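Local coordinates for beta-lactamase Rm3 (Uncultured bacterium, PDB 5IQK), which probably hydrolyses the amide bond of beta-lactam antibiotics with a pair of zinc ions, as a subclass B3 metallo-beta-lactamase, at residues G78-A83 with A121-P126; P114-Y119 with G154-G159. All coordinates share one frame; numbering follows the deposited sequence.

Contacts 1 and 2 meet at the dinuclear zinc site, and their centres lie about 12 Å apart. Residues 114-119 and 121-126 belong to the same loop before strand 131-133, and this loop reaches both metal-binding segments. Zinc C joins the contacts directly, because His79 of contact 1 and His155 of contact 2 both bind it, with His77 as third protein ligand. A second tie is a probable hydrogen bond of 2.7 Å between His79 NE2 and Asp116 OD2. Thr156 CG2 also packs on the His79 ring, 3.3 Å from His79 CE1. Of the two contacts, only contact 1 gives protein ligands to zinc D, Asp81 and His82; His223 is the third.

Contact 1: G78-A83 with A121-P126; sequences GHIDHA and ALPKYP. With ZN (zinc ion), chain D; ZN (zinc ion), chain C.
Residues 78-83 run from a turn into the short helix 80-83, with His79 at the N-cap position. Residues 121-126 form an irregular loop. The backbones come closest at Ile80 and Tyr125, whose CA atoms are 6.3 Å apart. His79 O accepts from both His82 N and Ala83 N, which closes the helical turn.

Tyr125 and Ile80 carry the contact. The tyrosine CG sits between the backbone N and the carbonyl carbon (chi1 59°), and the ring reaches across to residues 78-83. The Tyr125 OH donates to Gly78 O at 2.8 Å, meeting a lone pair of the carbonyl within its plane. Ala83 CB packs 3.7 Å from Tyr125 CZ. Ile80 and Tyr125 run antiparallel alongside one another, with Ile80 CB 3.7 Å from Tyr125 CD2. Ile80 CG1 is anti to the backbone N (chi1 -174°). With chi2 also extended (163°), Ile80 CD1 reaches the loop backbone, 3.7 Å from Pro123 O, and rests near Pro123 CB. Leu122 crosses the His79 side chain at about a right angle, and its CD1 lies 3.5 Å from His79 CD2.

The loop thus packs on the HxHxDH zinc-binding motif of the metallo-beta-lactamase fold. His79 ND1 binds zinc C, while Asp81 OD2 and His82 NE2 bind zinc D. Water 1 bridges the two metals and donates to Asp81 OD1. Its short bond to zinc C, 1.9 Å, is consistent with a polarised, hydroxide-like nucleophile. The bond from His79 NE2 to Asp116, with Leu122 CD1 beside the ring, probably helps fix the ring's rotation so that ND1 faces zinc C.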
loop_
_atom_site.group_PDB
_atom_site.type_symbol
_atom_site.label_atom_id
_atom_site.label_comp_id
_atom_site.label_asym_id
_atom_site.label_seq_id
_atom_site.Cartn_x
_atom_site.Cartn_y
_atom_site.Cartn_z
ATOM N N GLY A 78 -3.523 3.678 7.364
ATOM C CA GLY A 78 -4.835 3.504 7.966
ATOM C C GLY A 78 -6.014 4.205 7.314
ATOM O O GLY A 78 -7.125 4.173 7.838
ATOM N N HIS A 79 -5.789 4.860 6.187
ATOM C CA HIS A 79 -6.907 5.472 5.480
ATOM C C HIS A 79 -7.875 4.431 4.962
ATOM O O HIS A 79 -7.466 3.319 4.618
ATOM C CB HIS A 79 -6.417 6.332 4.326
ATOM C CG HIS A 79 -5.864 7.658 4.749
ATOM N ND1 HIS A 79 -4.958 8.349 3.982
ATOM C CD2 HIS A 79 -6.095 8.422 5.847
ATOM C CE1 HIS A 79 -4.660 9.493 4.575
ATOM N NE2 HIS A 79 -5.328 9.558 5.715
ATOM N N ILE A 80 -9.147 4.815 4.886
ATOM C CA ILE A 80 -10.221 3.907 4.490
ATOM C C ILE A 80 -10.000 3.241 3.127
ATOM O O ILE A 80 -10.484 2.131 2.900
ATOM C CB ILE A 80 -11.591 4.652 4.500
ATOM C CG1 ILE A 80 -12.752 3.686 4.237
ATOM C CG2 ILE A 80 -11.600 5.813 3.498
ATOM C CD1 ILE A 80 -14.121 4.246 4.633
ATOM N N ASP A 81 -9.282 3.890 2.216
ATOM C CA ASP A 81 -9.122 3.315 0.882
ATOM C C ASP A 81 -8.017 2.256 0.817
ATOM O O ASP A 81 -7.773 1.709 -0.261
ATOM C CB ASP A 81 -8.853 4.407 -0.170
ATOM C CG ASP A 81 -7.649 5.284 0.176
ATOM O OD1 ASP A 81 -7.514 5.634 1.362
ATOM O OD2 ASP A 81 -6.849 5.628 -0.730
ATOM N N HIS A 82 -7.360 1.970 1.951
ATOM C CA HIS A 82 -6.382 0.871 2.032
ATOM C C HIS A 82 -6.750 -0.107 3.150
ATOM O O HIS A 82 -6.431 -1.303 3.093
ATOM C CB HIS A 82 -4.963 1.445 2.237
ATOM C CG HIS A 82 -4.587 2.458 1.199
ATOM N ND1 HIS A 82 -4.092 2.104 -0.039
ATOM C CD2 HIS A 82 -4.724 3.804 1.177
ATOM C CE1 HIS A 82 -3.905 3.192 -0.764
ATOM N NE2 HIS A 82 -4.279 4.240 -0.051
ATOM N N ALA A 83 -7.438 0.400 4.164
ATOM C CA ALA A 83 -7.743 -0.395 5.345
ATOM C C ALA A 83 -9.210 -0.787 5.447
ATOM O O ALA A 83 -9.560 -1.652 6.251
ATOM C CB ALA A 83 -7.309 0.369 6.626
ATOM N N ALA A 121 -12.384 14.074 7.877
ATOM C CA ALA A 121 -12.681 14.235 6.456
ATOM C C ALA A 121 -12.767 12.895 5.719
ATOM O O ALA A 121 -12.740 12.863 4.492
ATOM C CB ALA A 121 -11.627 15.128 5.788
ATOM N N LEU A 122 -12.884 11.809 6.474
ATOM C CA LEU A 122 -13.077 10.474 5.887
ATOM C C LEU A 122 -14.140 9.707 6.674
ATOM O O LEU A 122 -14.308 9.928 7.873
ATOM C CB LEU A 122 -11.750 9.701 5.858
ATOM C CG LEU A 122 -10.672 10.167 4.865
ATOM C CD1 LEU A 122 -9.361 9.416 5.055
ATOM C CD2 LEU A 122 -11.151 10.046 3.430
ATOM N N PRO A 123 -14.863 8.795 6.008
ATOM C CA PRO A 123 -15.871 8.007 6.724
ATOM C C PRO A 123 -15.247 6.979 7.659
ATOM O O PRO A 123 -14.088 6.600 7.455
ATOM C CB PRO A 123 -16.636 7.293 5.598
ATOM C CG PRO A 123 -16.214 7.959 4.311
ATOM C CD PRO A 123 -14.834 8.486 4.569
ATOM N N LYS A 124 -15.998 6.528 8.660
ATOM C CA LYS A 124 -15.561 5.393 9.477
ATOM C C LYS A 124 -15.602 4.130 8.619
ATOM O O LYS A 124 -16.351 4.074 7.640
ATOM C CB LYS A 124 -16.451 5.217 10.708
ATOM C CG LYS A 124 -16.468 6.421 11.639
ATOM C CD LYS A 124 -17.415 6.228 12.814
ATOM C CE LYS A 124 -17.531 7.513 13.631
ATOM N NZ LYS A 124 -18.168 7.313 14.967
ATOM N N TYR A 125 -14.814 3.122 8.984
ATOM C CA TYR A 125 -14.833 1.834 8.282
ATOM C C TYR A 125 -14.812 0.664 9.288
ATOM O O TYR A 125 -14.593 0.880 10.486
ATOM C CB TYR A 125 -13.662 1.741 7.287
ATOM C CG TYR A 125 -12.263 1.881 7.875
ATOM C CD1 TYR A 125 -11.613 0.788 8.448
ATOM C CD2 TYR A 125 -11.579 3.082 7.797
ATOM C CE1 TYR A 125 -10.324 0.909 8.968
ATOM C CE2 TYR A 125 -10.291 3.224 8.317
ATOM C CZ TYR A 125 -9.668 2.132 8.896
ATOM O OH TYR A 125 -8.387 2.262 9.402
ATOM N N PRO A 126 -15.055 -0.578 8.818
ATOM C CA PRO A 126 -15.117 -1.692 9.772
ATOM C C PRO A 126 -13.826 -1.905 10.559
ATOM O O PRO A 126 -12.761 -2.044 9.963
ATOM C CB PRO A 126 -15.410 -2.899 8.875
ATOM C CG PRO A 126 -16.142 -2.318 7.716
ATOM C CD PRO A 126 -15.474 -1.001 7.466
HETATM ZN ZN ZN D . -4.922 6.067 -0.584
HETATM ZN ZN ZN C . -3.971 7.763 2.283
HETATM O O HOH W 1 -5.177 7.615 0.824
HETATM O O HOH W 2 -11.535 -2.993 7.676
HETATM O O HOH W 3 -3.038 7.433 -0.094
#

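Contact 2: P114-Y119 with G154-G159; sequences PDDPQY and GHTPGG. With ZN (zinc ion), chain C.
His155 leaves its backbone with CG anti to the backbone N (chi1 169°). CB points away from residues 114-119. Chi2 of 85° turns the ring so that CE1 comes back toward Gln118 and CD2 lies beside zinc C. ND1 is hydrogen-bonded to Asn182 O. His155 CE1 passes 4.0 Å from Gln118 OE1, with the amide and ring planes 86° apart. At the tip, His155 NE2 binds zinc C at 2.0 Å.

Away from the metal, the two loops meet without a direct hydrogen bond. Pro117 CG lies 3.4 Å from His155 O. Pro157 CG fits against Asp115, 3.5 Å from Asp115 OD2. Asp115 O is buried here and has no polar partner in the model. Asp116 runs alongside Thr156 in the same sense, with Asp116 OD1 3.5 Å from Thr156 CG2.

Asp116 OD2 accepts from Gln118 N at 2.8 Å, on its anti lone pair, in an Asx turn. The turn therefore positions a second-shell carboxylate that also serves His79, and probably makes that histidine a stronger zinc donor. Type I turns at 116-119 and 156-159 shape the two loops. Together they frame His77, His79 and His155, the three-histidine site common to dinuclear metallo-beta-lactamases of subclasses B1 and B3.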
loop_
_atom_site.group_PDB
_atom_site.type_symbol
_atom_site.label_atom_id
_atom_site.label_comp_id
_atom_site.label_asym_id
_atom_site.label_seq_id
_atom_site.Cartn_x
_atom_site.Cartn_y
_atom_site.Cartn_z
ATOM N N PRO A 114 -6.520 12.541 15.392
ATOM C CA PRO A 114 -6.338 13.976 15.158
ATOM C C PRO A 114 -5.035 14.312 14.436
ATOM O O PRO A 114 -4.970 15.376 13.824
ATOM C CB PRO A 114 -6.336 14.558 16.574
ATOM C CG PRO A 114 -7.095 13.576 17.398
ATOM C CD PRO A 114 -6.752 12.235 16.817
ATOM N N ASP A 115 -4.042 13.423 14.469
ATOM C CA ASP A 115 -2.783 13.679 13.768
ATOM C C ASP A 115 -2.823 13.332 12.278
ATOM O O ASP A 115 -1.857 13.560 11.560
ATOM C CB ASP A 115 -1.614 12.937 14.447
ATOM C CG ASP A 115 -1.894 11.459 14.697
ATOM O OD1 ASP A 115 -3.060 11.022 14.591
ATOM O OD2 ASP A 115 -0.923 10.731 15.014
ATOM N N ASP A 116 -3.951 12.826 11.792
ATOM C CA ASP A 116 -4.045 12.473 10.378
ATOM C C ASP A 116 -4.374 13.711 9.555
ATOM O O ASP A 116 -5.243 14.509 9.937
ATOM C CB ASP A 116 -5.098 11.395 10.166
ATOM C CG ASP A 116 -4.956 10.695 8.825
ATOM O OD1 ASP A 116 -4.488 9.539 8.818
ATOM O OD2 ASP A 116 -5.312 11.300 7.783
ATOM N N PRO A 117 -3.665 13.899 8.434
ATOM C CA PRO A 117 -3.987 15.051 7.577
ATOM C C PRO A 117 -5.438 15.028 7.082
ATOM O O PRO A 117 -5.956 16.092 6.712
ATOM C CB PRO A 117 -3.001 14.906 6.411
ATOM C CG PRO A 117 -1.838 14.166 7.009
ATOM C CD PRO A 117 -2.445 13.205 7.998
ATOM N N GLN A 118 -6.092 13.866 7.116
ATOM C CA GLN A 118 -7.491 13.785 6.701
ATOM C C GLN A 118 -8.457 13.421 7.834
ATOM O O GLN A 118 -9.580 12.960 7.591
ATOM C CB GLN A 118 -7.626 12.810 5.530
ATOM C CG GLN A 118 -6.768 13.244 4.353
ATOM C CD GLN A 118 -6.901 12.340 3.146
ATOM O OE1 GLN A 118 -5.894 11.863 2.607
ATOM N NE2 GLN A 118 -8.130 12.121 2.699
ATOM N N TYR A 119 -8.046 13.710 9.072
ATOM C CA TYR A 119 -8.931 13.581 10.229
ATOM C C TYR A 119 -10.198 14.405 10.005
ATOM O O TYR A 119 -10.099 15.492 9.469
ATOM C CB TYR A 119 -8.217 14.074 11.499
ATOM C CG TYR A 119 -9.067 14.008 12.740
ATOM C CD1 TYR A 119 -9.556 15.176 13.350
ATOM C CD2 TYR A 119 -9.394 12.780 13.306
ATOM C CE1 TYR A 119 -10.329 15.104 14.498
ATOM C CE2 TYR A 119 -10.153 12.699 14.451
ATOM C CZ TYR A 119 -10.631 13.862 15.039
ATOM O OH TYR A 119 -11.397 13.771 16.177
ATOM N N GLY A 154 4.317 10.320 6.703
ATOM C CA GLY A 154 4.297 11.627 6.073
ATOM C C GLY A 154 2.923 11.921 5.503
ATOM O O GLY A 154 2.273 12.895 5.880
ATOM N N HIS A 155 2.470 11.064 4.593
ATOM C CA HIS A 155 1.102 11.125 4.099
ATOM C C HIS A 155 0.153 10.810 5.253
ATOM O O HIS A 155 -0.942 11.377 5.338
ATOM C CB HIS A 155 0.931 10.155 2.915
ATOM C CG HIS A 155 -0.485 9.933 2.488
ATOM N ND1 HIS A 155 -1.146 10.775 1.615
ATOM C CD2 HIS A 155 -1.358 8.936 2.777
ATOM C CE1 HIS A 155 -2.370 10.318 1.407
ATOM N NE2 HIS A 155 -2.516 9.193 2.087
ATOM N N THR A 156 0.584 9.905 6.135
ATOM C CA THR A 156 -0.032 9.688 7.457
ATOM C C THR A 156 1.101 9.427 8.444
ATOM O O THR A 156 2.216 9.092 8.023
ATOM C CB THR A 156 -1.007 8.492 7.498
ATOM O OG1 THR A 156 -0.274 7.278 7.311
ATOM C CG2 THR A 156 -2.077 8.603 6.423
ATOM N N PRO A 157 0.845 9.584 9.754
ATOM C CA PRO A 157 1.912 9.315 10.727
ATOM C C PRO A 157 2.308 7.863 10.760
ATOM O O PRO A 157 3.376 7.550 11.301
ATOM C CB PRO A 157 1.290 9.720 12.062
ATOM C CG PRO A 157 0.287 10.747 11.685
ATOM C CD PRO A 157 -0.296 10.275 10.388
ATOM N N GLY A 158 1.462 6.990 10.216
ATOM C CA GLY A 158 1.690 5.554 10.349
ATOM C C GLY A 158 2.088 4.795 9.097
ATOM O O GLY A 158 2.089 3.563 9.102
ATOM N N GLY A 159 2.468 5.516 8.047
ATOM C CA GLY A 159 2.771 4.896 6.774
ATOM C C GLY A 159 3.844 3.828 6.830
ATOM O O GLY A 159 4.883 3.986 7.502
HETATM ZN ZN ZN C . -3.971 7.763 2.283
HETATM O O HOH W 3 -3.038 7.433 -0.094
HETATM O O HOH W 1 -5.177 7.615 0.824
#